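Local coordinates for pollen allergen Phl p 6 (PDB 6TRK), which acts as a timothy-grass pollen allergen and may have ribonuclease activity in the plant, at residues Asn68-Ala73 with Glu84-His89; Pro61-Val66 with Glu92-Ile97; Met22-Asn27 with Tyr34-Ala39. The protein carries 1 engineered substitution. All coordinates share one frame; numbering follows the deposited sequence. Where two conformers were deposited one is given.

Contact 1 of 3, residues Asn68-Ala73 with Glu84-His89; sequences NAAYNA and EAFVLH
Ala85 meets Ala73 where these two helices face each other, its CB lying 3.9 Å from Ala73 O and a little farther from Ala73 CB. The next residue, Phe86, lays its ring against Ala70. Its CG is anti to the backbone N (chi1 -167°), and the ring reaches nearer to the other helix than the start of the side chain would suggest. Ala70 CB stands over the middle of one ring face, 3.5 Å from the Phe86 centroid and only 4° off the ring normal, a clear CH-pi contact. The rim is close as well: Phe86 CD2 comes within 3.6 Å of Ala70 O. Beyond Ala70, the same ring packs edge-to-face with Phe41 of helix 30-55.

The two segments pair the arms of an antiparallel helical hairpin, helix 60-76 against helix 82-98, within an all-helical bundle. Their local axes approach to 7.6 Å, a short spacing made possible by alanines at the interface. Val87 turns away, onto Phe18 and Met22 of helix 2-23.

His89 sets out toward the other helix, but its ND1 turns to its own, donating to Ala85 O, one turn earlier, at 2.8 Å and in the ring plane; that carbonyl also accepts from His89 N. The nearly straight hydrogen bond (N-H...O 166°) fixes the ring's rotation. Ala73 CB then rests over one ring face, displaced toward the rim and 3.4 Å from His89 ND1, while Leu88 CG lies above the opposite face. His89 CB itself packs near Ala69 O and Ala70 CA.

Contact 2 of 3, residues Pro61-Val66 with Glu92-Ile97; sequences PKLDEV and EALRII. With ZN (zinc ion), chain C.
An antiparallel helical hairpin is joined here by Val66, Ile97 and their neighbours, on helix 60-76 and helix 82-98 of the bundle. The local axes approach to 9.3 Å, with 156° between their N-to-C directions. Val66 splits its two methyls between partners. CG1, anti to the backbone N (chi1 175°), reaches Ala93 CB and Leu94 CB, while Val66 CG2 lies 3.6 Å from Ile97 CD1 and also rests against Ala93 O.

Ile97 was built in two conformers; in the one described, CG1 sits between the backbone N and the carbonyl carbon (chi1 73°). Its CD1 is 3.8 Å from Lys62 CB and meets Leu63 CD2 as well, the Leu63 and Ile97 side chains crossing at about a right angle. Leu63 CD2 also lies 4.3 Å from Leu94 CD1. Behind this seam, Leu63 packs on the engineered Tyr45 and on Leu49 of helix 30-55, and Leu94 on Ile11 and Asn15 of helix 2-23.

At the outer edge the extended Lys62 chain carries NZ to water 1, which accepts from Lys62 NZ at 2.7 Å and donates to Ile97 O at 2.9 Å. Glu92 leads away from the other helix and binds the zinc ion through OE1 at 2.0 Å. Glu92 OE2 stays 3.0 Å from the metal, so the carboxylate is monodentate; water 2 and His104 ND1 are further ligands.

The chemistry is therefore divided: methyl packing joins the helices directly, a water provides their polar link, and the zinc instead ties helix 82-98 to the C-terminal tail.

Contact 3 of 3, residues Met22-Asn27 with Tyr34-Ala39; sequences MATTAN and YKTFEA
Met22 and Phe37 bring the backbones nearest, with 5.9 Å between Met22 CA and Phe37 CA. A type I beta turn runs from Ala23 to Ala26 in the first segment, whereas residues 34-39 are helical throughout. Met22 O is gripped twice by one residue: Thr25 N donates at 3.0 Å, and Thr25 OG1 at 2.8 Å in the plane of the carbonyl. The hydroxyl is placed for this by its position between the backbone N and the carbonyl carbon (chi1 70°), which puts CG2 anti to the carbonyl carbon, beside the backbone N.

From there the methyl, Thr25 CG2, packs 3.7 Å from Phe37 CB, the two side chains lying side by side and pointing the same way. The Phe37 ring offers its edge to the backbone, with Met22 N near the ring plane and 3.8 Å from Phe37 CD1. In the Met22 conformer described, CG touches Phe37 CE1 at 3.9 Å. Farther out, Thr24 and Thr36 slide past each other in opposite directions, Thr36 CG2 lying 3.5 Å from Thr24 OG1. Each hydroxyl is bonded within its own part of the chain, Thr24 OG1 to Ala21 O and Thr36 OG1 to Asp32 O.

Phe37 carries the contact inward: it packs on Phe18 and Ala21 of helix 2-23, stands edge-to-face with Tyr83 of helix 82-98, and meets Phe41 on its own helix.

In the fold
From the N terminus, helix 2-23 turns back into helix 30-55, and contact 3 closes this first short loop. The chain then runs on through helix 60-76 and helix 82-98. Contact 1 closes that second hairpin near its turn; contact 2 joins the same pair of helices farther from the turn, so its longer loop encloses contact 1. Ala69 CB and Ala93 CB, 4.3 Å apart, make the seam continuous. Contact 3 precedes both in series. It touches contact 1 through Phe37 CE2 and Phe86 CD1, 3.4 Å apart, linking the two hairpins, but lies across the chain's centre from contact 2, with centres about 21 Å apart.

Contact 1 of 3, residues Asn68-Ala73 with Glu84-His89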
ATOM      1  N   ASN A  68      -8.223  -0.118  -1.951  1.00 13.72           N
ATOM      2  CA  ASN A  68      -9.305  -1.019  -2.326  1.00 14.99           C
ATOM      3  C   ASN A  68      -8.802  -2.142  -3.219  1.00 10.17           C
ATOM      4  O   ASN A  68      -9.212  -3.304  -3.080  1.00 12.47           O
ATOM      5  CB  ASN A  68     -10.421  -0.215  -3.004  1.00 13.63           C
ATOM      6  CG  ASN A  68     -11.180   0.668  -2.010  1.00 18.56           C
ATOM      7  OD1 ASN A  68     -11.226   0.359  -0.813  1.00 19.06           O
ATOM      8  ND2 ASN A  68     -11.757   1.775  -2.490  1.00 19.22           N
ATOM      9  N   ALA A  69      -7.950  -1.817  -4.176  1.00 12.93           N
ATOM     10  CA  ALA A  69      -7.421  -2.866  -5.047  1.00 12.49           C
ATOM     11  C   ALA A  69      -6.776  -3.981  -4.225  1.00 12.65           C
ATOM     12  O   ALA A  69      -6.979  -5.182  -4.472  1.00 11.84           O
ATOM     13  CB  ALA A  69      -6.386  -2.272  -6.005  1.00 11.42           C
ATOM     14  N   ALA A  70      -5.958  -3.578  -3.251  1.00  9.91           N
ATOM     15  CA  ALA A  70      -5.230  -4.533  -2.431  1.00 12.78           C
ATOM     16  C   ALA A  70      -6.129  -5.281  -1.451  1.00 11.43           C
ATOM     17  O   ALA A  70      -6.037  -6.507  -1.342  1.00 11.02           O
ATOM     18  CB  ALA A  70      -4.130  -3.787  -1.668  1.00 11.67           C
ATOM     19  N   TYR A  71      -6.982  -4.555  -0.720  0.93 12.61           N
ATOM     20  CA  TYR A  71      -7.869  -5.190   0.240  0.50 11.69           C
ATOM     21  C   TYR A  71      -8.818  -6.153  -0.454  0.89  8.83           C
ATOM     22  O   TYR A  71      -9.048  -7.268   0.022  1.00 13.04           O
ATOM     23  CB  TYR A  71      -8.651  -4.138   1.005  0.50 12.13           C
ATOM     24  CG  TYR A  71      -9.611  -4.773   1.991  0.50 17.10           C
ATOM     25  CD1 TYR A  71      -9.197  -5.071   3.283  0.50 23.52           C
ATOM     26  CD2 TYR A  71     -10.906  -5.099   1.618  0.50 32.55           C
ATOM     27  CE1 TYR A  71     -10.055  -5.661   4.179  0.50 26.76           C
ATOM     28  CE2 TYR A  71     -11.783  -5.695   2.525  0.50 31.73           C
ATOM     29  CZ  TYR A  71     -11.342  -5.975   3.795  0.50 47.99           C
ATOM     30  OH  TYR A  71     -12.188  -6.566   4.697  0.50 42.53           O
ATOM     31  N   ASN A  72      -9.320  -5.764  -1.640  1.00 12.72           N
ATOM     32  CA  ASN A  72     -10.272  -6.634  -2.308  1.00 12.51           C
ATOM     33  C   ASN A  72      -9.593  -7.870  -2.889  1.00 12.98           C
ATOM     34  O   ASN A  72     -10.162  -8.967  -2.857  1.00 12.72           O
ATOM     35  CB  ASN A  72     -11.049  -5.867  -3.380  1.00 12.92           C
ATOM     36  CG  ASN A  72     -12.100  -4.928  -2.798  1.00 12.92           C
ATOM     37  OD1 ASN A  72     -12.763  -5.241  -1.810  1.00 13.19           O
ATOM     38  ND2 ASN A  72     -12.279  -3.782  -3.418  1.00 13.35           N
ATOM     39  N   ALA A  73      -8.361  -7.741  -3.413  1.00 12.84           N
ATOM     40  CA  ALA A  73      -7.669  -8.932  -3.891  1.00 11.98           C
ATOM     41  C   ALA A  73      -7.424  -9.905  -2.743  1.00 11.56           C
ATOM     42  O   ALA A  73      -7.609 -11.119  -2.897  1.00 13.16           O
ATOM     43  CB  ALA A  73      -6.347  -8.519  -4.559  1.00 12.09           C
ATOM     44  N   GLU A  84       0.242 -12.342   0.026  1.00 14.02           N
ATOM     45  CA  GLU A  84       0.871 -11.992  -1.253  1.00 16.88           C
ATOM     46  C   GLU A  84      -0.100 -11.299  -2.204  1.00 13.79           C
ATOM     47  O   GLU A  84       0.318 -10.404  -2.944  1.00 14.93           O
ATOM     48  CB  GLU A  84       1.473 -13.226  -1.885  1.00 18.41           C
ATOM     49  CG  GLU A  84       2.634 -13.821  -1.032  1.00 31.42           C
ATOM     50  CD  GLU A  84       3.879 -12.918  -0.936  1.00 46.43           C
ATOM     51  OE1 GLU A  84       4.101 -12.057  -1.821  1.00 41.44           O
ATOM     52  OE2 GLU A  84       4.653 -13.084   0.031  1.00 54.50           O
ATOM     53  N   ALA A  85      -1.399 -11.620  -2.138  1.00 12.79           N
ATOM     54  CA  ALA A  85      -2.363 -10.913  -2.972  1.00 12.43           C
ATOM     55  C   ALA A  85      -2.437  -9.438  -2.609  1.00 15.58           C
ATOM     56  O   ALA A  85      -2.496  -8.576  -3.489  1.00 14.71           O
ATOM     57  CB  ALA A  85      -3.756 -11.521  -2.856  1.00 13.40           C
ATOM     58  N   PHE A  86      -2.444  -9.124  -1.307  1.00 12.01           N
ATOM     59  CA  PHE A  86      -2.429  -7.722  -0.919  1.00 11.82           C
ATOM     60  C   PHE A  86      -1.175  -7.001  -1.421  1.00 11.53           C
ATOM     61  O   PHE A  86      -1.263  -5.915  -2.035  1.00 10.77           O
ATOM     62  CB  PHE A  86      -2.513  -7.585   0.609  1.00 12.19           C
ATOM     63  CG  PHE A  86      -2.805  -6.166   1.064  1.00 10.91           C
ATOM     64  CD1 PHE A  86      -1.836  -5.182   1.040  1.00  9.36           C
ATOM     65  CD2 PHE A  86      -4.068  -5.816   1.530  1.00 10.41           C
ATOM     66  CE1 PHE A  86      -2.093  -3.884   1.425  1.00 12.15           C
ATOM     67  CE2 PHE A  86      -4.316  -4.510   1.974  1.00 11.80           C
ATOM     68  CZ  PHE A  86      -3.326  -3.552   1.907  1.00 13.34           C
ATOM     69  N   VAL A  87      -0.006  -7.563  -1.113  1.00 12.28           N
ATOM     70  CA  VAL A  87       1.271  -6.943  -1.416  1.00 12.22           C
ATOM     71  C   VAL A  87       1.422  -6.709  -2.908  1.00 10.91           C
ATOM     72  O   VAL A  87       1.834  -5.629  -3.329  1.00 11.98           O
ATOM     73  CB  VAL A  87       2.406  -7.822  -0.875  1.00 12.59           C
ATOM     74  CG1 VAL A  87       3.761  -7.358  -1.401  1.00 22.63           C
ATOM     75  CG2 VAL A  87       2.406  -7.796   0.653  1.00 16.12           C
ATOM     76  N   LEU A  88       1.053  -7.707  -3.716  1.00 10.93           N
ATOM     77  CA  LEU A  88       1.182  -7.565  -5.163  1.00 13.53           C
ATOM     78  C   LEU A  88       0.319  -6.426  -5.679  1.00 11.86           C
ATOM     79  O   LEU A  88       0.765  -5.608  -6.492  1.00 12.46           O
ATOM     80  CB  LEU A  88       0.825  -8.890  -5.841  1.00 12.99           C
ATOM     81  CG  LEU A  88       0.744  -8.886  -7.345  1.00 16.77           C
ATOM     82  CD1 LEU A  88       2.106  -8.623  -7.927  1.00 17.65           C
ATOM     83  CD2 LEU A  88       0.246 -10.229  -7.835  1.00 20.45           C
ATOM     84  N   HIS A  89      -0.945  -6.378  -5.272  1.00 11.63           N
ATOM     85  CA  HIS A  89      -1.822  -5.374  -5.879  1.00 11.97           C
ATOM     86  C   HIS A  89      -1.604  -3.988  -5.291  1.00 12.54           C
ATOM     87  O   HIS A  89      -1.711  -2.984  -6.012  1.00 12.34           O
ATOM     88  CB  HIS A  89      -3.271  -5.815  -5.759  1.00  8.36           C
ATOM     89  CG  HIS A  89      -3.567  -7.027  -6.582  1.00 12.50           C
ATOM     90  ND1 HIS A  89      -3.357  -8.319  -6.131  1.00 12.91           N
ATOM     91  CD2 HIS A  89      -3.977  -7.139  -7.865  1.00 12.12           C
ATOM     92  CE1 HIS A  89      -3.657  -9.172  -7.092  1.00 14.01           C
ATOM     93  NE2 HIS A  89      -4.031  -8.480  -8.163  1.00 13.16           N
TER

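Contact 2 of 3, residues Pro61-Val66 with Glu92-Ile97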
ATOM      1  N   PRO A  61      -8.692  10.161  -3.519  1.00 19.35           N
ATOM      2  CA  PRO A  61      -9.402   9.113  -4.278  1.00 18.18           C
ATOM      3  C   PRO A  61      -8.476   8.123  -4.937  1.00 17.47           C
ATOM      4  O   PRO A  61      -8.857   6.955  -5.132  1.00 17.54           O
ATOM      5  CB  PRO A  61     -10.188   9.889  -5.343  1.00 22.20           C
ATOM      6  CG  PRO A  61     -10.178  11.301  -4.894  1.00 28.66           C
ATOM      7  CD  PRO A  61      -9.013  11.517  -4.008  1.00 22.47           C
ATOM      8  N   LYS A  62      -7.275   8.572  -5.325  1.00 16.12           N
ATOM      9  CA  LYS A  62      -6.301   7.650  -5.913  1.00 15.19           C
ATOM     10  C   LYS A  62      -5.755   6.692  -4.847  1.00 11.81           C
ATOM     11  O   LYS A  62      -5.666   5.486  -5.092  1.00 14.73           O
ATOM     12  CB  LYS A  62      -5.180   8.456  -6.563  1.00 17.19           C
ATOM     13  CG  LYS A  62      -5.631   9.262  -7.798  1.00 25.46           C
ATOM     14  CD  LYS A  62      -4.449  10.091  -8.320  1.00 30.37           C
ATOM     15  CE  LYS A  62      -4.824  11.029  -9.436  1.00 56.60           C
ATOM     16  NZ  LYS A  62      -3.615  11.799  -9.851  1.00 74.76           N
ATOM     17  N   LEU A  63      -5.403   7.216  -3.665  1.00 13.72           N
ATOM     18  CA  LEU A  63      -4.980   6.346  -2.580  1.00 14.28           C
ATOM     19  C   LEU A  63      -6.091   5.386  -2.190  1.00 14.35           C
ATOM     20  O   LEU A  63      -5.826   4.185  -1.991  1.00 14.37           O
ATOM     21  CB  LEU A  63      -4.518   7.167  -1.375  1.00 18.48           C
ATOM     22  CG  LEU A  63      -3.198   7.931  -1.564  1.00 18.97           C
ATOM     23  CD1 LEU A  63      -2.934   8.809  -0.320  1.00 22.99           C
ATOM     24  CD2 LEU A  63      -2.067   6.975  -1.800  1.00 18.65           C
ATOM     25  N   ASP A  64      -7.350   5.866  -2.119  1.00 13.42           N
ATOM     26  CA  ASP A  64      -8.465   4.966  -1.813  1.00 16.52           C
ATOM     27  C   ASP A  64      -8.503   3.781  -2.801  1.00 13.49           C
ATOM     28  O   ASP A  64      -8.744   2.635  -2.406  1.00 14.28           O
ATOM     29  CB  ASP A  64      -9.815   5.687  -1.897  1.00 13.18           C
ATOM     30  CG  ASP A  64     -10.045   6.722  -0.818  1.00 23.17           C
ATOM     31  OD1 ASP A  64      -9.396   6.714   0.259  1.00 20.96           O
ATOM     32  OD2 ASP A  64     -10.956   7.561  -1.056  1.00 22.73           O
ATOM     33  N   GLU A  65      -8.282   4.055  -4.100  1.00 12.08           N
ATOM     34  CA  GLU A  65      -8.303   2.997  -5.097  1.00 13.22           C
ATOM     35  C   GLU A  65      -7.172   1.984  -4.903  1.00 11.60           C
ATOM     36  O   GLU A  65      -7.357   0.776  -5.125  1.00 13.41           O
ATOM     37  CB  GLU A  65      -8.253   3.616  -6.498  1.00 12.17           C
ATOM     38  CG  GLU A  65      -8.151   2.593  -7.616  1.00 13.21           C
ATOM     39  CD  GLU A  65      -9.346   1.653  -7.792  1.00 14.86           C
ATOM     40  OE1 GLU A  65     -10.461   1.959  -7.295  1.00 16.86           O
ATOM     41  OE2 GLU A  65      -9.181   0.601  -8.483  1.00 13.23           O
ATOM     42  N   VAL A  66      -5.968   2.460  -4.567  1.00 11.81           N
ATOM     43  CA  VAL A  66      -4.848   1.553  -4.295  1.00 11.36           C
ATOM     44  C   VAL A  66      -5.200   0.628  -3.129  1.00 12.28           C
ATOM     45  O   VAL A  66      -5.003  -0.597  -3.196  1.00 11.63           O
ATOM     46  CB  VAL A  66      -3.577   2.366  -3.982  1.00 12.44           C
ATOM     47  CG1 VAL A  66      -2.412   1.494  -3.566  1.00 13.09           C
ATOM     48  CG2 VAL A  66      -3.180   3.231  -5.155  1.00 14.35           C
ATOM     49  N   GLU A  92       1.627  -2.664  -7.135  1.00 11.70           N
ATOM     50  CA  GLU A  92       1.360  -2.347  -8.546  1.00 12.58           C
ATOM     51  C   GLU A  92       0.427  -1.150  -8.683  1.00 11.01           C
ATOM     52  O   GLU A  92       0.650  -0.254  -9.520  1.00 11.72           O
ATOM     53  CB  GLU A  92       0.802  -3.566  -9.307  1.00 12.11           C
ATOM     54  CG  GLU A  92       1.869  -4.639  -9.583  1.00 11.84           C
ATOM     55  CD  GLU A  92       1.524  -5.676 -10.581  1.00 15.48           C
ATOM     56  OE1 GLU A  92       2.427  -6.527 -10.824  1.00 14.38           O
ATOM     57  OE2 GLU A  92       0.395  -5.710 -11.107  1.00 15.84           O
ATOM     58  N   ALA A  93      -0.637  -1.100  -7.889  1.00 11.73           N
ATOM     59  CA  ALA A  93      -1.566   0.022  -8.015  1.00 12.16           C
ATOM     60  C   ALA A  93      -0.920   1.336  -7.592  1.00 10.06           C
ATOM     61  O   ALA A  93      -1.185   2.374  -8.191  1.00 12.28           O
ATOM     62  CB  ALA A  93      -2.826  -0.271  -7.201  1.00 11.04           C
ATOM     63  N   LEU A  94      -0.023   1.305  -6.600  1.00 11.21           N
ATOM     64  CA  LEU A  94       0.670   2.524  -6.214  1.00 10.15           C
ATOM     65  C   LEU A  94       1.561   3.034  -7.341  1.00 12.65           C
ATOM     66  O   LEU A  94       1.648   4.243  -7.573  1.00 15.03           O
ATOM     67  CB  LEU A  94       1.476   2.277  -4.932  1.00 14.08           C
ATOM     68  CG  LEU A  94       1.958   3.551  -4.222  1.00 18.36           C
ATOM     69  CD1 LEU A  94       0.793   4.398  -3.686  1.00 21.92           C
ATOM     70  CD2 LEU A  94       2.927   3.221  -3.043  1.00 20.04           C
ATOM     71  N   ARG A  95       2.206   2.131  -8.074  0.53 21.40           N
ATOM     72  CA  ARG A  95       2.998   2.573  -9.219  0.53 13.06           C
ATOM     73  C   ARG A  95       2.113   3.110 -10.337  0.53 18.72           C
ATOM     74  O   ARG A  95       2.496   4.054 -11.030  0.53 13.73           O
ATOM     75  CB  ARG A  95       3.894   1.425  -9.698  0.53 28.07           C
ATOM     76  CG  ARG A  95       5.071   1.172  -8.748  0.53 19.12           C
ATOM     77  CD  ARG A  95       6.161   0.252  -9.334  0.53 20.64           C
ATOM     78  NE  ARG A  95       5.773  -1.158  -9.327  0.53 18.09           N
ATOM     79  CZ  ARG A  95       5.998  -2.014  -8.320  0.53  9.96           C
ATOM     80  NH1 ARG A  95       5.602  -3.274  -8.440  0.53 22.72           N
ATOM     81  NH2 ARG A  95       6.619  -1.626  -7.215  0.53 16.14           N
ATOM     82  N   ILE A  96       0.909   2.564 -10.501  1.00 11.94           N
ATOM     83  CA  ILE A  96       0.016   3.074 -11.525  1.00 11.20           C
ATOM     84  C   ILE A  96      -0.409   4.509 -11.194  1.00 13.65           C
ATOM     85  O   ILE A  96      -0.334   5.400 -12.049  1.00 13.88           O
ATOM     86  CB  ILE A  96      -1.171   2.123 -11.719  1.00 10.71           C
ATOM     87  CG1 ILE A  96      -0.675   0.823 -12.375  1.00 12.09           C
ATOM     88  CG2 ILE A  96      -2.260   2.770 -12.551  1.00 14.35           C
ATOM     89  CD1 ILE A  96      -1.649  -0.295 -12.337  1.00 13.91           C
ATOM     90  N   ILE A  97      -0.862   4.760  -9.956  0.57 13.48           N
ATOM     91  CA  ILE A  97      -1.306   6.118  -9.653  0.57 12.85           C
ATOM     92  C   ILE A  97      -0.130   7.087  -9.626  0.57 14.20           C
ATOM     93  O   ILE A  97      -0.321   8.293  -9.836  0.57 15.78           O
ATOM     94  CB  ILE A  97      -2.142   6.202  -8.354  0.57 14.11           C
ATOM     95  CG1 ILE A  97      -1.293   6.032  -7.106  0.57 12.34           C
ATOM     96  CG2 ILE A  97      -3.262   5.170  -8.378  0.57 25.60           C
ATOM     97  CD1 ILE A  97      -1.953   6.551  -5.834  0.57 10.03           C
TER
HETATM   98 ZN    ZN C 201       2.164  -7.854 -12.254  1.00 15.42          ZN
HETATM   99  O   HOH W   1      -2.397   9.809 -11.142  1.00 54.58           O
HETATM  100  O   HOH W   2       1.187  -9.443 -11.575  1.00 16.90           O

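Contact 3 of 3, residues Met22-Asn27 with Tyr34-Ala39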
ATOM      1  N   MET A  22       5.159  -4.800   5.945  0.54 13.33           N
ATOM      2  CA  MET A  22       5.618  -6.096   5.459  0.54 13.31           C
ATOM      3  C   MET A  22       6.685  -6.676   6.380  0.54 17.86           C
ATOM      4  O   MET A  22       6.700  -7.883   6.647  0.54 14.10           O
ATOM      5  CB  MET A  22       6.155  -5.939   4.040  0.54 10.98           C
ATOM      6  CG  MET A  22       5.067  -5.603   3.032  0.54 51.57           C
ATOM      7  SD  MET A  22       5.683  -5.366   1.360  0.54 16.77           S
ATOM      8  CE  MET A  22       6.311  -7.011   0.997  0.54 18.06           C
ATOM      9  N   ALA A  23       7.572  -5.822   6.896  1.00 14.60           N
ATOM     10  CA  ALA A  23       8.654  -6.312   7.758  1.00 16.13           C
ATOM     11  C   ALA A  23       8.127  -7.008   9.011  1.00 17.33           C
ATOM     12  O   ALA A  23       8.798  -7.892   9.552  1.00 16.37           O
ATOM     13  CB  ALA A  23       9.568  -5.156   8.139  1.00 14.40           C
ATOM     14  N   THR A  24       6.920  -6.655   9.464  1.00 15.25           N
ATOM     15  CA  THR A  24       6.399  -7.279  10.674  1.00 16.22           C
ATOM     16  C   THR A  24       6.037  -8.746  10.486  1.00 21.14           C
ATOM     17  O   THR A  24       5.817  -9.445  11.486  1.00 18.32           O
ATOM     18  CB  THR A  24       5.181  -6.536  11.227  1.00 12.25           C
ATOM     19  OG1 THR A  24       4.039  -6.733  10.364  1.00 16.87           O
ATOM     20  CG2 THR A  24       5.484  -5.079  11.446  1.00 13.98           C
ATOM     21  N   THR A  25       5.981  -9.251   9.255  1.00 14.96           N
ATOM     22  CA  THR A  25       5.701 -10.648   8.999  1.00 16.44           C
ATOM     23  C   THR A  25       6.956 -11.534   8.974  1.00 18.33           C
ATOM     24  O   THR A  25       6.825 -12.743   8.753  1.00 22.97           O
ATOM     25  CB  THR A  25       4.956 -10.818   7.662  1.00 19.16           C
ATOM     26  OG1 THR A  25       5.839 -10.529   6.577  1.00 17.38           O
ATOM     27  CG2 THR A  25       3.721  -9.887   7.598  1.00 17.87           C
ATOM     28  N   ALA A  26       8.157 -11.031   9.265  0.58 28.82           N
ATOM     29  CA  ALA A  26       9.383 -11.784   8.958  0.58 22.27           C
ATOM     30  C   ALA A  26       9.449 -13.186   9.595  0.58 24.08           C
ATOM     31  O   ALA A  26       9.959 -14.129   8.983  0.58 25.03           O
ATOM     32  CB  ALA A  26      10.595 -10.949   9.391  0.58 24.74           C
ATOM     33  N   ASN A  27       8.939 -13.351  10.794  1.00 29.98           N
ATOM     34  CA  ASN A  27       9.240 -14.502  11.657  1.00 29.24           C
ATOM     35  C   ASN A  27       7.882 -14.909  12.209  1.00 27.10           C
ATOM     36  O   ASN A  27       7.777 -15.491  13.293  1.00 28.58           O
ATOM     37  CB  ASN A  27      10.250 -14.259  12.756  1.00 51.27           C
ATOM     38  CG  ASN A  27      10.669 -15.580  13.430  1.00115.23           C
ATOM     39  OD1 ASN A  27      10.843 -16.607  12.771  1.00 41.57           O
ATOM     40  ND2 ASN A  27      10.774 -15.557  14.750  1.00 43.47           N
ATOM     41  N   TYR A  34      -0.920 -12.494   7.198  1.00 16.90           N
ATOM     42  CA  TYR A  34      -1.808 -11.449   6.707  1.00 15.50           C
ATOM     43  C   TYR A  34      -2.407 -10.634   7.852  1.00 15.66           C
ATOM     44  O   TYR A  34      -2.466  -9.392   7.772  1.00 14.65           O
ATOM     45  CB  TYR A  34      -2.910 -12.023   5.823  1.00 16.13           C
ATOM     46  CG  TYR A  34      -3.806 -10.932   5.294  1.00 13.09           C
ATOM     47  CD1 TYR A  34      -3.297  -9.901   4.534  1.00 15.30           C
ATOM     48  CD2 TYR A  34      -5.168 -10.922   5.588  1.00 19.94           C
ATOM     49  CE1 TYR A  34      -4.084  -8.903   4.070  1.00 18.53           C
ATOM     50  CE2 TYR A  34      -5.966  -9.898   5.105  1.00 21.78           C
ATOM     51  CZ  TYR A  34      -5.405  -8.905   4.350  1.00 19.31           C
ATOM     52  OH  TYR A  34      -6.187  -7.875   3.853  1.00 22.54           O
ATOM     53  N   LYS A  35      -2.863 -11.307   8.921  1.00 15.51           N
ATOM     54  CA  LYS A  35      -3.457 -10.594  10.049  1.00 17.93           C
ATOM     55  C   LYS A  35      -2.451  -9.670  10.715  1.00 18.10           C
ATOM     56  O   LYS A  35      -2.799  -8.557  11.126  1.00 15.34           O
ATOM     57  CB  LYS A  35      -4.019 -11.590  11.054  1.00 21.53           C
ATOM     58  CG  LYS A  35      -4.758 -10.988  12.224  1.00 44.88           C
ATOM     59  CD  LYS A  35      -5.031 -12.018  13.365  1.00 60.70           C
ATOM     60  CE  LYS A  35      -4.879 -13.506  12.963  1.00128.51           C
ATOM     61  NZ  LYS A  35      -3.565 -14.160  13.346  1.00 34.48           N
ATOM     62  N   THR A  36      -1.190 -10.121  10.827  1.00 16.30           N
ATOM     63  CA  THR A  36      -0.131  -9.302  11.404  1.00 14.75           C
ATOM     64  C   THR A  36       0.162  -8.092  10.528  1.00 14.82           C
ATOM     65  O   THR A  36       0.225  -6.949  11.012  1.00 13.20           O
ATOM     66  CB  THR A  36       1.121 -10.167  11.600  1.00 16.34           C
ATOM     67  OG1 THR A  36       0.868 -11.215  12.574  1.00 17.41           O
ATOM     68  CG2 THR A  36       2.321  -9.331  12.024  1.00 19.43           C
ATOM     69  N   PHE A  37       0.330  -8.327   9.225  1.00 14.78           N
ATOM     70  CA  PHE A  37       0.588  -7.237   8.290  1.00 13.82           C
ATOM     71  C   PHE A  37      -0.545  -6.212   8.318  1.00 11.32           C
ATOM     72  O   PHE A  37      -0.320  -4.993   8.370  1.00 13.93           O
ATOM     73  CB  PHE A  37       0.743  -7.813   6.863  1.00 15.07           C
ATOM     74  CG  PHE A  37       0.563  -6.788   5.796  1.00 13.71           C
ATOM     75  CD1 PHE A  37       1.612  -5.985   5.414  1.00 13.25           C
ATOM     76  CD2 PHE A  37      -0.656  -6.581   5.200  1.00 12.37           C
ATOM     77  CE1 PHE A  37       1.468  -5.012   4.450  1.00 14.01           C
ATOM     78  CE2 PHE A  37      -0.832  -5.568   4.254  1.00 12.44           C
ATOM     79  CZ  PHE A  37       0.224  -4.805   3.872  1.00 13.54           C
ATOM     80  N   GLU A  38      -1.778  -6.702   8.262  1.00 12.98           N
ATOM     81  CA  GLU A  38      -2.919  -5.815   8.154  1.00 16.15           C
ATOM     82  C   GLU A  38      -3.049  -4.923   9.380  1.00 14.10           C
ATOM     83  O   GLU A  38      -3.369  -3.731   9.257  1.00 15.32           O
ATOM     84  CB  GLU A  38      -4.182  -6.630   7.943  1.00 17.16           C
ATOM     85  CG  GLU A  38      -5.324  -5.798   7.442  1.00 28.99           C
ATOM     86  CD  GLU A  38      -6.117  -5.170   8.560  1.00 42.60           C
ATOM     87  OE1 GLU A  38      -6.877  -4.220   8.279  1.00 37.72           O
ATOM     88  OE2 GLU A  38      -5.973  -5.618   9.719  1.00 37.19           O
ATOM     89  N   ALA A  39      -2.792  -5.471  10.569  1.00 14.97           N
ATOM     90  CA  ALA A  39      -2.843  -4.663  11.782  1.00 16.99           C
ATOM     91  C   ALA A  39      -1.766  -3.588  11.790  1.00 18.70           C
ATOM     92  O   ALA A  39      -2.016  -2.454  12.218  1.00 18.65           O
ATOM     93  CB  ALA A  39      -2.706  -5.562  12.999  1.00 17.11           C
TER